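Local coordinates for sniffer CG10964-PA (Drosophila melanogaster, PDB 1SNY), which probably reduces carbonyl compounds with NADPH, as a Rossmann-fold member of the short-chain dehydrogenase/reductase family, at residues G164-I169 with Q210-V215. Sequence-based numbering, arbitrary orientation. Where two conformers were deposited one is given.
Sequences GRAAII and QRIMCV
Ala167, Ile168 and Ile169 lie in parallel register with Met213, Cys214 and Val215, bonded through the backbone of Ala166 and Ile168. Met213 N donates to Ala166 O at 3.1 Å, Ile168 N reaches Met213 O at 2.6 Å, and Val215 N meets Ile168 O. On the face carrying Ala167, Ile169, Met213 and Val215, Ile169 CD1 presses alongside Val215 CG2 at 3.4 Å, tighter than usual for carbons. Selenomethionine Met213 bends at its last torsion (chi3 88°), bringing CE to 4.0 Å from Ala167 CB and close to Ile169 CD1. On the other face, Cys214 SG packs on Ile168 CB, where helix 187-207 covers both residues.

Ahead of the strands, the extended Arg165 side chain sets one face of its guanidinium over Arg211 CB, 3.6 Å from the plane. Water 1 accepts from Arg165 NH2 and donates to Gln210 O, while Arg165 NE bonds to Ala153 O of helix 124-155. Shortened to an alanine, this side chain would probably leave Arg211 CB uncovered and Ala153 O and water 1 without their donor. Arg211, at positive phi, closes the Schellman motif ending helix 187-207, and its own guanidinium turns back to Tyr208.

These strands are neighbours in the Rossmann sheet, with 105-108 flanking 167-171 on its far side and the NADP about 10 Å from the Ile169 side chain. Three main-chain bonds fix the register within an apolar core, whereas the arginine end relies on carbonyl acceptors and water; Arg165 NH1 and Arg211 NE stay 5.5 Å apart, and carbonyl partners (Ala153 O, Tyr208 O) would probably ease the like charges.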
loop_
_atom_site.group_PDB
_atom_site.type_symbol
_atom_site.label_atom_id
_atom_site.label_comp_id
_atom_site.label_asym_id
_atom_site.label_seq_id
_atom_site.Cartn_x
_atom_site.Cartn_y
_atom_site.Cartn_z
ATOM N N GLY A 164 3.266 14.332 -24.071
ATOM C CA GLY A 164 2.764 14.908 -25.300
ATOM C C GLY A 164 1.634 14.074 -25.874
ATOM O O GLY A 164 0.834 14.569 -26.671
ATOM N N ARG A 165 1.560 12.809 -25.470
ATOM C CA ARG A 165 0.517 11.909 -25.951
ATOM C C ARG A 165 -0.531 11.709 -24.857
ATOM O O ARG A 165 -1.592 12.334 -24.887
ATOM C CB ARG A 165 1.137 10.566 -26.364
ATOM C CG ARG A 165 0.185 9.609 -27.054
ATOM C CD ARG A 165 0.935 8.467 -27.747
ATOM N NE ARG A 165 0.007 7.484 -28.298
ATOM C CZ ARG A 165 0.370 6.416 -28.997
ATOM N NH1 ARG A 165 1.653 6.186 -29.241
ATOM N NH2 ARG A 165 -0.552 5.568 -29.438
ATOM N N ALA A 166 -0.229 10.844 -23.891
ATOM C CA ALA A 166 -1.134 10.584 -22.775
ATOM C C ALA A 166 -0.337 10.001 -21.614
ATOM O O ALA A 166 0.527 9.139 -21.812
ATOM C CB ALA A 166 -2.230 9.624 -23.197
ATOM N N ALA A 167 -0.630 10.460 -20.401
ATOM C CA ALA A 167 0.099 9.967 -19.243
ATOM C C ALA A 167 -0.553 10.277 -17.913
ATOM O O ALA A 167 -1.265 11.270 -17.766
ATOM C CB ALA A 167 1.518 10.546 -19.248
ATOM N N ILE A 168 -0.288 9.409 -16.942
ATOM C CA ILE A 168 -0.779 9.595 -15.588
ATOM C C ILE A 168 0.470 9.708 -14.732
ATOM O O ILE A 168 1.285 8.783 -14.700
ATOM C CB ILE A 168 -1.582 8.383 -15.081
ATOM C CG1 ILE A 168 -2.845 8.205 -15.920
ATOM C CG2 ILE A 168 -1.905 8.564 -13.599
ATOM C CD1 ILE A 168 -3.545 6.866 -15.694
ATOM N N ILE A 169 0.637 10.837 -14.057
ATOM C CA ILE A 169 1.794 11.008 -13.194
ATOM C C ILE A 169 1.285 10.993 -11.765
ATOM O O ILE A 169 0.504 11.862 -11.363
ATOM C CB ILE A 169 2.514 12.352 -13.419
ATOM C CG1 ILE A 169 2.800 12.573 -14.909
ATOM C CG2 ILE A 169 3.826 12.361 -12.614
ATOM C CD1 ILE A 169 3.822 11.635 -15.496
ATOM N N GLN A 210 -3.089 1.107 -25.095
ATOM C CA GLN A 210 -3.416 2.429 -25.626
ATOM C C GLN A 210 -2.207 3.349 -25.524
ATOM O O GLN A 210 -2.280 4.532 -25.863
ATOM C CB GLN A 210 -4.599 3.051 -24.876
ATOM C CG GLN A 210 -5.935 2.364 -25.107
ATOM C CD GLN A 210 -6.124 1.124 -24.252
ATOM O OE1 GLN A 210 -7.139 0.435 -24.351
ATOM N NE2 GLN A 210 -5.149 0.839 -23.400
ATOM N N ARG A 211 -1.094 2.791 -25.056
ATOM C CA ARG A 211 0.159 3.523 -24.908
ATOM C C ARG A 211 0.057 4.744 -23.995
ATOM O O ARG A 211 0.569 5.815 -24.324
ATOM C CB ARG A 211 0.685 3.948 -26.283
ATOM C CG ARG A 211 1.054 2.786 -27.194
ATOM C CD ARG A 211 2.215 1.997 -26.620
ATOM N NE ARG A 211 2.738 1.011 -27.565
ATOM C CZ ARG A 211 2.162 -0.154 -27.844
ATOM N NH1 ARG A 211 1.026 -0.507 -27.255
ATOM N NH2 ARG A 211 2.734 -0.974 -28.714
ATOM N N ILE A 212 -0.609 4.577 -22.851
ATOM C CA ILE A 212 -0.748 5.648 -21.874
ATOM C C ILE A 212 0.325 5.405 -20.821
ATOM O O ILE A 212 0.349 4.359 -20.182
ATOM C CB ILE A 212 -2.143 5.631 -21.191
ATOM C CG1 ILE A 212 -3.232 5.882 -22.232
ATOM C CG2 ILE A 212 -2.192 6.695 -20.086
ATOM C CD1 ILE A 212 -4.661 5.736 -21.685
HETATM N N MSE A 213 1.210 6.375 -20.656
HETATM C CA MSE A 213 2.312 6.269 -19.708
HETATM C C MSE A 213 1.888 6.524 -18.261
HETATM O O MSE A 213 1.078 7.411 -17.993
HETATM C CB MSE A 213 3.411 7.265 -20.112
HETATM C CG MSE A 213 4.688 7.199 -19.288
HETATM SE SE MSE A 213 6.024 8.447 -19.934
HETATM C CE MSE A 213 5.505 9.993 -18.904
ATOM N N CYS A 214 2.411 5.727 -17.334
ATOM C CA CYS A 214 2.114 5.933 -15.921
ATOM C C CYS A 214 3.396 5.810 -15.130
ATOM O O CYS A 214 4.134 4.826 -15.261
ATOM C CB CYS A 214 1.088 4.930 -15.387
ATOM S SG CYS A 214 0.586 5.334 -13.676
ATOM N N VAL A 215 3.677 6.820 -14.320
ATOM C CA VAL A 215 4.885 6.805 -13.523
ATOM C C VAL A 215 4.635 7.428 -12.170
ATOM O O VAL A 215 3.775 8.302 -12.026
ATOM C CB VAL A 215 6.028 7.622 -14.194
ATOM C CG1 VAL A 215 6.265 7.142 -15.627
ATOM C CG2 VAL A 215 5.676 9.100 -14.177
HETATM O O HOH W 1 -3.221 5.079 -28.337
HETATM O O HOH W 2 2.061 8.421 -23.820
#